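Local coordinates for protein fumarate reductase iron-sulfur subunit (Mycolicibacterium smegmatis, PDB 7D6V) that probably carries electrons, as the iron-sulfur subunit of succinate dehydrogenase Sdh1, through three iron-sulfur clusters to a quinone in the membrane, at residues Y23-N28 against L34-R39; R39-Q44 against L48-N53; T76-F81 against E85-T90. All coordinates share one frame; numbering follows the deposited sequence.

Contact 1. Residues Y23-N28 against L34-R39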
ATOM      1  N   TYR B  23      24.828  18.233  -1.776  1.00 16.96           N
ATOM      2  CA  TYR B  23      24.912  18.079  -0.332  1.00 16.96           C
ATOM      3  C   TYR B  23      25.738  16.846   0.010  1.00 16.96           C
ATOM      4  O   TYR B  23      25.742  15.860  -0.729  1.00 16.96           O
ATOM      5  CB  TYR B  23      23.520  17.957   0.300  1.00 16.96           C
ATOM      6  CG  TYR B  23      22.614  19.133   0.033  1.00 16.96           C
ATOM      7  CD1 TYR B  23      21.561  19.033  -0.862  1.00 16.96           C
ATOM      8  CD2 TYR B  23      22.810  20.342   0.681  1.00 16.96           C
ATOM      9  CE1 TYR B  23      20.732  20.106  -1.106  1.00 16.96           C
ATOM     10  CE2 TYR B  23      21.989  21.414   0.444  1.00 16.96           C
ATOM     11  CZ  TYR B  23      20.951  21.293  -0.449  1.00 16.96           C
ATOM     12  OH  TYR B  23      20.129  22.371  -0.684  1.00 16.96           O
ATOM     13  N   THR B  24      26.438  16.909   1.141  1.00 19.94           N
ATOM     14  CA  THR B  24      27.231  15.793   1.648  1.00 19.94           C
ATOM     15  C   THR B  24      26.637  15.326   2.969  1.00 19.94           C
ATOM     16  O   THR B  24      26.604  16.089   3.938  1.00 19.94           O
ATOM     17  CB  THR B  24      28.697  16.191   1.837  1.00 19.94           C
ATOM     18  OG1 THR B  24      29.238  16.637   0.589  1.00 19.94           O
ATOM     19  CG2 THR B  24      29.507  15.009   2.339  1.00 19.94           C
ATOM     20  N   VAL B  25      26.179  14.076   3.008  1.00 20.30           N
ATOM     21  CA  VAL B  25      25.494  13.524   4.171  1.00 20.30           C
ATOM     22  C   VAL B  25      26.169  12.224   4.581  1.00 20.30           C
ATOM     23  O   VAL B  25      26.708  11.489   3.750  1.00 20.30           O
ATOM     24  CB  VAL B  25      23.990  13.289   3.894  1.00 20.30           C
ATOM     25  CG1 VAL B  25      23.239  12.999   5.182  1.00 20.30           C
ATOM     26  CG2 VAL B  25      23.380  14.483   3.181  1.00 20.30           C
ATOM     27  N   GLU B  26      26.131  11.943   5.882  1.00 23.04           N
ATOM     28  CA  GLU B  26      26.677  10.709   6.428  1.00 23.04           C
ATOM     29  C   GLU B  26      25.690   9.562   6.247  1.00 23.04           C
ATOM     30  O   GLU B  26      24.514   9.684   6.596  1.00 23.04           O
ATOM     31  CB  GLU B  26      27.002  10.902   7.906  1.00 23.04           C
ATOM     32  CG  GLU B  26      27.544   9.679   8.600  1.00 23.04           C
ATOM     33  CD  GLU B  26      27.160   9.635  10.065  1.00 23.04           C
ATOM     34  OE1 GLU B  26      25.989   9.322  10.362  1.00 23.04           O
ATOM     35  OE2 GLU B  26      28.028   9.916  10.919  1.00 23.04           O
ATOM     36  N   VAL B  27      26.172   8.446   5.705  1.00 23.97           N
ATOM     37  CA  VAL B  27      25.347   7.275   5.430  1.00 23.97           C
ATOM     38  C   VAL B  27      25.844   6.116   6.282  1.00 23.97           C
ATOM     39  O   VAL B  27      27.049   5.853   6.335  1.00 23.97           O
ATOM     40  CB  VAL B  27      25.370   6.902   3.938  1.00 23.97           C
ATOM     41  CG1 VAL B  27      24.573   5.634   3.690  1.00 23.97           C
ATOM     42  CG2 VAL B  27      24.819   8.037   3.106  1.00 23.97           C
ATOM     43  N   ASN B  28      24.919   5.438   6.951  1.00 26.84           N
ATOM     44  CA  ASN B  28      25.216   4.231   7.708  1.00 26.84           C
ATOM     45  C   ASN B  28      24.701   3.001   6.967  1.00 26.84           C
ATOM     46  O   ASN B  28      23.885   3.090   6.049  1.00 26.84           O
ATOM     47  CB  ASN B  28      24.601   4.300   9.108  1.00 26.84           C
ATOM     48  CG  ASN B  28      25.199   5.398   9.952  1.00 26.84           C
ATOM     49  OD1 ASN B  28      26.300   5.259  10.478  1.00 26.84           O
ATOM     50  ND2 ASN B  28      24.472   6.499  10.094  1.00 26.84           N
ATOM     51  N   LEU B  34      15.255   7.753   2.236  1.00 18.16           N
ATOM     52  CA  LEU B  34      14.432   8.645   3.045  1.00 18.16           C
ATOM     53  C   LEU B  34      15.087   8.969   4.382  1.00 18.16           C
ATOM     54  O   LEU B  34      14.925  10.081   4.894  1.00 18.16           O
ATOM     55  CB  LEU B  34      13.049   8.031   3.260  1.00 18.16           C
ATOM     56  CG  LEU B  34      11.979   8.942   3.861  1.00 18.16           C
ATOM     57  CD1 LEU B  34      11.908  10.261   3.115  1.00 18.16           C
ATOM     58  CD2 LEU B  34      10.628   8.257   3.862  1.00 18.16           C
ATOM     59  N   ASP B  35      15.836   8.025   4.960  1.00 21.54           N
ATOM     60  CA  ASP B  35      16.588   8.327   6.175  1.00 21.54           C
ATOM     61  C   ASP B  35      17.647   9.391   5.919  1.00 21.54           C
ATOM     62  O   ASP B  35      17.864  10.278   6.754  1.00 21.54           O
ATOM     63  CB  ASP B  35      17.239   7.061   6.732  1.00 21.54           C
ATOM     64  CG  ASP B  35      16.240   5.962   7.012  1.00 21.54           C
ATOM     65  OD1 ASP B  35      16.559   4.787   6.735  1.00 21.54           O
ATOM     66  OD2 ASP B  35      15.134   6.268   7.506  1.00 21.54           O
ATOM     67  N   ILE B  36      18.328   9.311   4.775  1.00 19.19           N
ATOM     68  CA  ILE B  36      19.332  10.311   4.434  1.00 19.19           C
ATOM     69  C   ILE B  36      18.678  11.671   4.237  1.00 19.19           C
ATOM     70  O   ILE B  36      19.228  12.706   4.633  1.00 19.19           O
ATOM     71  CB  ILE B  36      20.116   9.866   3.188  1.00 19.19           C
ATOM     72  CG1 ILE B  36      20.473   8.385   3.288  1.00 19.19           C
ATOM     73  CG2 ILE B  36      21.368  10.695   3.022  1.00 19.19           C
ATOM     74  CD1 ILE B  36      21.402   8.055   4.426  1.00 19.19           C
ATOM     75  N   ILE B  37      17.491  11.690   3.630  1.00 17.53           N
ATOM     76  CA  ILE B  37      16.760  12.941   3.456  1.00 17.53           C
ATOM     77  C   ILE B  37      16.362  13.520   4.808  1.00 17.53           C
ATOM     78  O   ILE B  37      16.437  14.734   5.026  1.00 17.53           O
ATOM     79  CB  ILE B  37      15.537  12.720   2.545  1.00 17.53           C
ATOM     80  CG1 ILE B  37      15.983  12.210   1.177  1.00 17.53           C
ATOM     81  CG2 ILE B  37      14.743  13.999   2.392  1.00 17.53           C
ATOM     82  CD1 ILE B  37      16.748  13.223   0.362  1.00 17.53           C
ATOM     83  N   HIS B  38      15.925  12.663   5.733  1.00 17.25           N
ATOM     84  CA  HIS B  38      15.567  13.129   7.071  1.00 17.25           C
ATOM     85  C   HIS B  38      16.774  13.700   7.803  1.00 17.25           C
ATOM     86  O   HIS B  38      16.666  14.722   8.493  1.00 17.25           O
ATOM     87  CB  HIS B  38      14.950  11.987   7.873  1.00 17.25           C
ATOM     88  CG  HIS B  38      13.556  11.641   7.457  1.00 17.25           C
ATOM     89  ND1 HIS B  38      12.920  10.492   7.873  1.00 17.25           N
ATOM     90  CD2 HIS B  38      12.676  12.291   6.660  1.00 17.25           C
ATOM     91  CE1 HIS B  38      11.708  10.451   7.350  1.00 17.25           C
ATOM     92  NE2 HIS B  38      11.536  11.530   6.610  1.00 17.25           N
ATOM     93  N   ARG B  39      17.929  13.045   7.682  1.00 19.49           N
ATOM     94  CA  ARG B  39      19.143  13.568   8.300  1.00 19.49           C
ATOM     95  C   ARG B  39      19.533  14.912   7.698  1.00 19.49           C
ATOM     96  O   ARG B  39      19.947  15.831   8.418  1.00 19.49           O
ATOM     97  CB  ARG B  39      20.284  12.565   8.155  1.00 19.49           C
ATOM     98  CG  ARG B  39      21.451  12.835   9.082  1.00 19.49           C
ATOM     99  CD  ARG B  39      22.627  11.932   8.784  1.00 19.49           C
ATOM    100  NE  ARG B  39      22.206  10.580   8.434  1.00 19.49           N
ATOM    101  CZ  ARG B  39      21.922   9.631   9.319  1.00 19.49           C
ATOM    102  NH1 ARG B  39      22.005   9.883  10.617  1.00 19.49           N
ATOM    103  NH2 ARG B  39      21.550   8.430   8.906  1.00 19.49           N
TER
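The guanidinium of Arg-39 has OE1 of Glu-26 over one face and CG1 of Val-25 at its edge, close to its plane, while ND2 of Asn-28 approaches obliquely. Glu-26 OE1 stands 4.0 Å from Arg-39 NH1, and the carboxylate and guanidinium planes are inclined by 57°. At most this is an attraction between charges, since no N-H is aimed at the oxygen. Glu-26 OE1 also accepts a hydrogen bond from Asn-28 ND2, 3.2 Å away, which meets it from above the carboxylate plane. Stronger polar partners lie nearby: Arg-39 NH2 forms a salt bridge with Glu-31, and Asn-28 OD1 is hydrogen-bonded to Thr-3. With CG anti to the backbone N (chi1 -164°), the extended chain brings Arg-39 CD to 3.8 Å from Val-25 CG1; the bend at chi3 then turns the guanidinium. Ile-36 supplies the apolar half with two branches: CG2 lies 3.7 Å from Val-25 CG1, and CD1 reaches Val-27 CG2 at 3.7 Å, the last two side chains crossing at about a right angle. The segment axes pass 8.6 Å apart with directions 118° apart, consistent with the beta-grasp fold of plant-type ferredoxins, in which a helix lies across the sheet. Strand 17-27 pairs with strand 4-14, whose Leu-8 also touches Ile-36, and Leu-257 of subunit A packs on Arg-39.

Contact 2. Residues R39-Q44 against L48-N53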
ATOM      1  N   ARG B  39      17.929  13.045   7.682  1.00 19.49           N
ATOM      2  CA  ARG B  39      19.143  13.568   8.300  1.00 19.49           C
ATOM      3  C   ARG B  39      19.533  14.912   7.698  1.00 19.49           C
ATOM      4  O   ARG B  39      19.947  15.831   8.418  1.00 19.49           O
ATOM      5  CB  ARG B  39      20.284  12.565   8.155  1.00 19.49           C
ATOM      6  CG  ARG B  39      21.451  12.835   9.082  1.00 19.49           C
ATOM      7  CD  ARG B  39      22.627  11.932   8.784  1.00 19.49           C
ATOM      8  NE  ARG B  39      22.206  10.580   8.434  1.00 19.49           N
ATOM      9  CZ  ARG B  39      21.922   9.631   9.319  1.00 19.49           C
ATOM     10  NH1 ARG B  39      22.005   9.883  10.617  1.00 19.49           N
ATOM     11  NH2 ARG B  39      21.550   8.430   8.906  1.00 19.49           N
ATOM     12  N   LEU B  40      19.407  15.046   6.377  1.00 17.79           N
ATOM     13  CA  LEU B  40      19.693  16.322   5.730  1.00 17.79           C
ATOM     14  C   LEU B  40      18.733  17.408   6.203  1.00 17.79           C
ATOM     15  O   LEU B  40      19.133  18.563   6.388  1.00 17.79           O
ATOM     16  CB  LEU B  40      19.624  16.154   4.214  1.00 17.79           C
ATOM     17  CG  LEU B  40      20.045  17.344   3.358  1.00 17.79           C
ATOM     18  CD1 LEU B  40      21.523  17.616   3.517  1.00 17.79           C
ATOM     19  CD2 LEU B  40      19.695  17.089   1.905  1.00 17.79           C
ATOM     20  N   GLN B  41      17.461  17.057   6.390  1.00 17.52           N
ATOM     21  CA  GLN B  41      16.491  18.010   6.920  1.00 17.52           C
ATOM     22  C   GLN B  41      16.854  18.449   8.330  1.00 17.52           C
ATOM     23  O   GLN B  41      16.787  19.639   8.656  1.00 17.52           O
ATOM     24  CB  GLN B  41      15.097  17.392   6.913  1.00 17.52           C
ATOM     25  CG  GLN B  41      14.210  17.860   5.792  1.00 17.52           C
ATOM     26  CD  GLN B  41      12.813  17.306   5.909  1.00 17.52           C
ATOM     27  OE1 GLN B  41      12.571  16.366   6.661  1.00 17.52           O
ATOM     28  NE2 GLN B  41      11.881  17.890   5.171  1.00 17.52           N
ATOM     29  N   ALA B  42      17.233  17.502   9.183  1.00 17.86           N
ATOM     30  CA  ALA B  42      17.514  17.818  10.575  1.00 17.86           C
ATOM     31  C   ALA B  42      18.879  18.456  10.782  1.00 17.86           C
ATOM     32  O   ALA B  42      19.134  18.985  11.867  1.00 17.86           O
ATOM     33  CB  ALA B  42      17.402  16.557  11.431  1.00 17.86           C
ATOM     34  N   THR B  43      19.757  18.426   9.781  1.00 18.59           N
ATOM     35  CA  THR B  43      21.097  18.986   9.924  1.00 18.59           C
ATOM     36  C   THR B  43      21.369  20.190   9.034  1.00 18.59           C
ATOM     37  O   THR B  43      22.015  21.136   9.483  1.00 18.59           O
ATOM     38  CB  THR B  43      22.151  17.912   9.638  1.00 18.59           C
ATOM     39  OG1 THR B  43      21.927  17.350   8.340  1.00 18.59           O
ATOM     40  CG2 THR B  43      22.085  16.810  10.681  1.00 18.59           C
ATOM     41  N   GLN B  44      20.907  20.190   7.789  1.00 17.66           N
ATOM     42  CA  GLN B  44      21.310  21.224   6.841  1.00 17.66           C
ATOM     43  C   GLN B  44      20.154  22.000   6.234  1.00 17.66           C
ATOM     44  O   GLN B  44      20.253  23.221   6.088  1.00 17.66           O
ATOM     45  CB  GLN B  44      22.144  20.602   5.713  1.00 17.66           C
ATOM     46  CG  GLN B  44      23.512  20.112   6.150  1.00 17.66           C
ATOM     47  CD  GLN B  44      24.241  19.360   5.058  1.00 17.66           C
ATOM     48  OE1 GLN B  44      24.445  18.152   5.151  1.00 17.66           O
ATOM     49  NE2 GLN B  44      24.644  20.072   4.016  1.00 17.66           N
ATOM     50  N   LEU B  48      13.302  21.733   3.607  1.00 15.82           N
ATOM     51  CA  LEU B  48      13.274  20.916   2.401  1.00 15.82           C
ATOM     52  C   LEU B  48      11.967  20.133   2.313  1.00 15.82           C
ATOM     53  O   LEU B  48      11.568  19.468   3.271  1.00 15.82           O
ATOM     54  CB  LEU B  48      14.464  19.960   2.381  1.00 15.82           C
ATOM     55  CG  LEU B  48      14.442  18.841   1.345  1.00 15.82           C
ATOM     56  CD1 LEU B  48      14.820  19.385  -0.009  1.00 15.82           C
ATOM     57  CD2 LEU B  48      15.390  17.737   1.759  1.00 15.82           C
ATOM     58  N   ALA B  49      11.324  20.193   1.149  1.00 15.48           N
ATOM     59  CA  ALA B  49      10.000  19.614   0.950  1.00 15.48           C
ATOM     60  C   ALA B  49      10.095  18.132   0.597  1.00 15.48           C
ATOM     61  O   ALA B  49      10.795  17.764  -0.349  1.00 15.48           O
ATOM     62  CB  ALA B  49       9.284  20.379  -0.161  1.00 15.48           C
ATOM     63  N   VAL B  50       9.393  17.276   1.351  1.00 15.76           N
ATOM     64  CA  VAL B  50       9.568  15.828   1.200  1.00 15.76           C
ATOM     65  C   VAL B  50       8.257  15.075   0.986  1.00 15.76           C
ATOM     66  O   VAL B  50       8.111  14.358  -0.009  1.00 15.76           O
ATOM     67  CB  VAL B  50      10.322  15.240   2.406  1.00 15.76           C
ATOM     68  CG1 VAL B  50      10.518  13.749   2.226  1.00 15.76           C
ATOM     69  CG2 VAL B  50      11.657  15.917   2.564  1.00 15.76           C
ATOM     70  N   ARG B  51       7.301  15.223   1.908  1.00 14.63           N
ATOM     71  CA  ARG B  51       6.020  14.502   1.879  1.00 14.63           C
ATOM     72  C   ARG B  51       6.203  12.984   2.010  1.00 14.63           C
ATOM     73  O   ARG B  51       6.073  12.221   1.056  1.00 14.63           O
ATOM     74  CB  ARG B  51       5.203  14.822   0.622  1.00 14.63           C
ATOM     75  CG  ARG B  51       3.803  14.235   0.691  1.00 14.63           C
ATOM     76  CD  ARG B  51       3.197  13.984  -0.669  1.00 14.63           C
ATOM     77  NE  ARG B  51       2.416  15.125  -1.131  1.00 14.63           N
ATOM     78  CZ  ARG B  51       2.263  15.458  -2.406  1.00 14.63           C
ATOM     79  NH1 ARG B  51       2.832  14.732  -3.356  1.00 14.63           N
ATOM     80  NH2 ARG B  51       1.538  16.515  -2.730  1.00 14.63           N
ATOM     81  N   TRP B  52       6.552  12.570   3.222  1.00 15.58           N
ATOM     82  CA  TRP B  52       6.477  11.175   3.633  1.00 15.58           C
ATOM     83  C   TRP B  52       5.385  11.019   4.686  1.00 15.58           C
ATOM     84  O   TRP B  52       5.005  11.983   5.355  1.00 15.58           O
ATOM     85  CB  TRP B  52       7.809  10.702   4.218  1.00 15.58           C
ATOM     86  CG  TRP B  52       8.153  11.417   5.481  1.00 15.58           C
ATOM     87  CD1 TRP B  52       8.486  12.729   5.614  1.00 15.58           C
ATOM     88  CD2 TRP B  52       8.174  10.862   6.798  1.00 15.58           C
ATOM     89  NE1 TRP B  52       8.720  13.026   6.931  1.00 15.58           N
ATOM     90  CE2 TRP B  52       8.537  11.893   7.680  1.00 15.58           C
ATOM     91  CE3 TRP B  52       7.927   9.589   7.316  1.00 15.58           C
ATOM     92  CZ2 TRP B  52       8.662  11.694   9.050  1.00 15.58           C
ATOM     93  CZ3 TRP B  52       8.049   9.394   8.674  1.00 15.58           C
ATOM     94  CH2 TRP B  52       8.413  10.439   9.526  1.00 15.58           C
ATOM     95  N   ASN B  53       4.860   9.806   4.825  1.00 16.52           N
ATOM     96  CA  ASN B  53       3.933   9.623   5.940  1.00 16.52           C
ATOM     97  C   ASN B  53       4.236   8.420   6.822  1.00 16.52           C
ATOM     98  O   ASN B  53       4.153   8.533   8.045  1.00 16.52           O
ATOM     99  CB  ASN B  53       2.493   9.502   5.425  1.00 16.52           C
ATOM    100  CG  ASN B  53       1.472   9.575   6.541  1.00 16.52           C
ATOM    101  OD1 ASN B  53       1.752  10.094   7.617  1.00 16.52           O
ATOM    102  ND2 ASN B  53       0.284   9.043   6.291  1.00 16.52           N
TER
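Gln-41 reaches from the last turns of helix 33-43 across Leu-48 to Val-50, fastening the helix to the loop that leads into the cluster-binding region of this ferredoxin-like domain, a beta-grasp fold. Its side chain crosses that of Leu-48 at about a right angle and that of Val-50 obliquely. The CB of Gln-41 does not itself aim at the loop; the chain, extended beyond CG (chi2 -175°), carries the amide there. In the model NE2 is placed against the backbone O of Leu-48 as a hydrogen-bond donor, with an N-H...O angle of 141°. The modelled separation of 2.5 Å between Gln-41 NE2 and Leu-48 O is too short to be taken literally at this resolution, and the bond is doubtful. If real, it gives the buried amide nitrogen a backbone acceptor and would limit the amide's rotation. Closer to the helix, the aliphatic part of the same side chain lies against Leu-48, with Gln-41 CG 4.0 Å from Leu-48 CB. Leu-40 and Leu-48 both turn toward the contact, and their CD2 atoms meet loosely at 4.4 Å. Leu-48 and Val-50 also touch Ile-37, one turn back along the helix, so the loop lies along the helix flank. Pro-532 of the neighbouring subunit A packs on Gln-41, while Asn-53, the last residue of 48-53, touches the two-iron cluster. Val-50 sets CG2 anti to its carbonyl carbon, bringing this methyl beside the amide, 3.8 Å from Gln-41 CD.

Contact 3. Residues T76-F81 against E85-T90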
ATOM      1  N   THR B  76      14.260   2.464  -0.980  1.00 19.82           N
ATOM      2  CA  THR B  76      15.477   2.427  -1.783  1.00 19.82           C
ATOM      3  C   THR B  76      16.672   2.218  -0.861  1.00 19.82           C
ATOM      4  O   THR B  76      16.948   3.051   0.004  1.00 19.82           O
ATOM      5  CB  THR B  76      15.628   3.708  -2.597  1.00 19.82           C
ATOM      6  OG1 THR B  76      14.396   3.985  -3.272  1.00 19.82           O
ATOM      7  CG2 THR B  76      16.730   3.559  -3.626  1.00 19.82           C
ATOM      8  N   ARG B  77      17.397   1.118  -1.075  1.00 27.54           N
ATOM      9  CA  ARG B  77      18.279   0.572  -0.049  1.00 27.54           C
ATOM     10  C   ARG B  77      19.514   1.422   0.209  1.00 27.54           C
ATOM     11  O   ARG B  77      20.144   1.254   1.259  1.00 27.54           O
ATOM     12  CB  ARG B  77      18.701  -0.843  -0.436  1.00 27.54           C
ATOM     13  CG  ARG B  77      18.783  -1.805   0.728  1.00 27.54           C
ATOM     14  CD  ARG B  77      19.069  -3.211   0.239  1.00 27.54           C
ATOM     15  NE  ARG B  77      17.980  -3.727  -0.582  1.00 27.54           N
ATOM     16  CZ  ARG B  77      18.131  -4.181  -1.821  1.00 27.54           C
ATOM     17  NH1 ARG B  77      19.331  -4.184  -2.383  1.00 27.54           N
ATOM     18  NH2 ARG B  77      17.085  -4.633  -2.497  1.00 27.54           N
ATOM     19  N   MET B  78      19.917   2.266  -0.739  1.00 23.55           N
ATOM     20  CA  MET B  78      20.985   3.247  -0.553  1.00 23.55           C
ATOM     21  C   MET B  78      22.346   2.555  -0.486  1.00 23.55           C
ATOM     22  O   MET B  78      23.392   3.206  -0.542  1.00 23.55           O
ATOM     23  CB  MET B  78      20.716   4.091   0.700  1.00 23.55           C
ATOM     24  CG  MET B  78      21.738   5.153   1.041  1.00 23.55           C
ATOM     25  SD  MET B  78      21.447   6.685   0.141  1.00 23.55           S
ATOM     26  CE  MET B  78      23.046   6.941  -0.613  1.00 23.55           C
ATOM     27  N   SER B  79      22.337   1.228  -0.413  1.00 24.12           N
ATOM     28  CA  SER B  79      23.505   0.411  -0.696  1.00 24.12           C
ATOM     29  C   SER B  79      23.493  -0.083  -2.132  1.00 24.12           C
ATOM     30  O   SER B  79      24.429  -0.765  -2.557  1.00 24.12           O
ATOM     31  CB  SER B  79      23.575  -0.775   0.268  1.00 24.12           C
ATOM     32  OG  SER B  79      22.526  -1.691   0.021  1.00 24.12           O
ATOM     33  N   THR B  80      22.432   0.245  -2.871  1.00 24.04           N
ATOM     34  CA  THR B  80      22.406   0.054  -4.313  1.00 24.04           C
ATOM     35  C   THR B  80      23.517   0.847  -4.988  1.00 24.04           C
ATOM     36  O   THR B  80      23.985   0.473  -6.069  1.00 24.04           O
ATOM     37  CB  THR B  80      21.034   0.476  -4.845  1.00 24.04           C
ATOM     38  OG1 THR B  80      20.030  -0.394  -4.311  1.00 24.04           O
ATOM     39  CG2 THR B  80      20.980   0.424  -6.363  1.00 24.04           C
ATOM     40  N   PHE B  81      23.977   1.913  -4.346  1.00 23.10           N
ATOM     41  CA  PHE B  81      24.895   2.871  -4.932  1.00 23.10           C
ATOM     42  C   PHE B  81      26.265   2.751  -4.279  1.00 23.10           C
ATOM     43  O   PHE B  81      26.378   2.423  -3.096  1.00 23.10           O
ATOM     44  CB  PHE B  81      24.365   4.292  -4.752  1.00 23.10           C
ATOM     45  CG  PHE B  81      22.902   4.428  -5.031  1.00 23.10           C
ATOM     46  CD1 PHE B  81      22.399   4.203  -6.297  1.00 23.10           C
ATOM     47  CD2 PHE B  81      22.024   4.753  -4.014  1.00 23.10           C
ATOM     48  CE1 PHE B  81      21.051   4.320  -6.548  1.00 23.10           C
ATOM     49  CE2 PHE B  81      20.677   4.869  -4.259  1.00 23.10           C
ATOM     50  CZ  PHE B  81      20.189   4.653  -5.528  1.00 23.10           C
ATOM     51  N   GLU B  85      29.661   7.133  -5.686  1.00 23.89           N
ATOM     52  CA  GLU B  85      28.631   7.421  -6.671  1.00 23.89           C
ATOM     53  C   GLU B  85      27.731   8.543  -6.170  1.00 23.89           C
ATOM     54  O   GLU B  85      27.406   8.610  -4.982  1.00 23.89           O
ATOM     55  CB  GLU B  85      27.805   6.165  -6.952  1.00 23.89           C
ATOM     56  CG  GLU B  85      26.689   6.346  -7.959  1.00 23.89           C
ATOM     57  CD  GLU B  85      26.162   5.026  -8.482  1.00 23.89           C
ATOM     58  OE1 GLU B  85      26.765   3.980  -8.170  1.00 23.89           O
ATOM     59  OE2 GLU B  85      25.147   5.033  -9.209  1.00 23.89           O
ATOM     60  N   VAL B  86      27.337   9.427  -7.079  1.00 19.78           N
ATOM     61  CA  VAL B  86      26.465  10.548  -6.748  1.00 19.78           C
ATOM     62  C   VAL B  86      25.018  10.116  -6.927  1.00 19.78           C
ATOM     63  O   VAL B  86      24.649   9.566  -7.969  1.00 19.78           O
ATOM     64  CB  VAL B  86      26.786  11.773  -7.618  1.00 19.78           C
ATOM     65  CG1 VAL B  86      25.795  12.892  -7.345  1.00 19.78           C
ATOM     66  CG2 VAL B  86      28.202  12.246  -7.360  1.00 19.78           C
ATOM     67  N   VAL B  87      24.196  10.364  -5.911  1.00 17.69           N
ATOM     68  CA  VAL B  87      22.777  10.026  -5.950  1.00 17.69           C
ATOM     69  C   VAL B  87      21.983  11.306  -6.168  1.00 17.69           C
ATOM     70  O   VAL B  87      22.132  12.272  -5.414  1.00 17.69           O
ATOM     71  CB  VAL B  87      22.338   9.311  -4.661  1.00 17.69           C
ATOM     72  CG1 VAL B  87      20.951   8.733  -4.826  1.00 17.69           C
ATOM     73  CG2 VAL B  87      23.327   8.219  -4.305  1.00 17.69           C
ATOM     74  N   THR B  88      21.133  11.315  -7.191  1.00 15.69           N
ATOM     75  CA  THR B  88      20.438  12.520  -7.633  1.00 15.69           C
ATOM     76  C   THR B  88      18.941  12.351  -7.411  1.00 15.69           C
ATOM     77  O   THR B  88      18.273  11.650  -8.174  1.00 15.69           O
ATOM     78  CB  THR B  88      20.735  12.794  -9.104  1.00 15.69           C
ATOM     79  OG1 THR B  88      22.130  13.063  -9.262  1.00 15.69           O
ATOM     80  CG2 THR B  88      19.938  13.985  -9.599  1.00 15.69           C
ATOM     81  N   VAL B  89      18.404  13.040  -6.409  1.00 14.20           N
ATOM     82  CA  VAL B  89      17.005  12.900  -6.021  1.00 14.20           C
ATOM     83  C   VAL B  89      16.232  14.101  -6.549  1.00 14.20           C
ATOM     84  O   VAL B  89      16.545  15.250  -6.216  1.00 14.20           O
ATOM     85  CB  VAL B  89      16.859  12.774  -4.496  1.00 14.20           C
ATOM     86  CG1 VAL B  89      15.455  12.322  -4.133  1.00 14.20           C
ATOM     87  CG2 VAL B  89      17.895  11.817  -3.945  1.00 14.20           C
ATOM     88  N   THR B  90      15.214  13.833  -7.354  1.00 13.21           N
ATOM     89  CA  THR B  90      14.357  14.832  -7.971  1.00 13.21           C
ATOM     90  C   THR B  90      12.904  14.440  -7.763  1.00 13.21           C
ATOM     91  O   THR B  90      12.601  13.273  -7.499  1.00 13.21           O
ATOM     92  CB  THR B  90      14.639  14.974  -9.476  1.00 13.21           C
ATOM     93  OG1 THR B  90      14.122  13.836 -10.173  1.00 13.21           O
ATOM     94  CG2 THR B  90      16.124  15.104  -9.745  1.00 13.21           C
TER
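The chain turns back on itself between the two segments, its closest approach falling at Phe-81 and Glu-85, whose CA atoms are 6.1 Å apart. The second segment contains the short, weakly bonded strand 86-87, an outer strand that runs parallel to strand 4-14 in the beta-grasp sheet of this ferredoxin-like domain; backbone bonds from Val-87 to Lys-7 and Arg-9 make that junction. Val-87 and Phe-81 carry the contact, their side chains crossing at about a right angle. Val-87 CG1 sits over one face of the ring, 4.3 Å from the Phe-81 centroid and 24° off its normal, a CH-pi contact displaced toward the rim. The other methyl, Val-87 CG2, touches Phe-81 CD2 at 3.7 Å. The opposite ring face is covered from within the loop by Thr-80, whose CB stands 4.1 Å above its centre, so the phenyl is sandwiched between a threonine and a valine. Glu-85 reaches back past the aromatic group with its chain extended. Its carboxylate is turned 71° from the ring plane, with Glu-85 OE2 4.1 Å from Phe-81 CD1, while OE1 takes a weak hydrogen bond from the backbone N of Gly-82 in the turn. Thr-28 of the neighbouring membrane anchor subunit packs on Glu-85. Met-78, bent at chi2 and chi3, also rests on Val-33 of helix 33-43, and its CE closes the apolar cluster 3.9 Å from Val-87 CG2.

Contacts 1 and 2 share helix 33-43 and Arg-39, with centres about 9 Å apart. Val-25 CG2 meets Leu-40 CD1 at 3.7 Å and Ile-37 CG2 meets Val-50 CG2 at 3.6 Å, so sheet, helix and loop form one core. Contact 3, its centre about 10 Å from that of contact 1, joins the same core through Met-78, whose SD lies 3.7 Å from Ile-36 CG1. Contacts 2 and 3 do not touch (nearest atoms about 8 Å apart). Contact 2 lies nearest the two-iron cluster: Asn-53 of its loop segment touches it, and the Val-50 side chain is about 8 Å away. The Ile-36 and Met-78 side chains are each about 14 Å from this cluster.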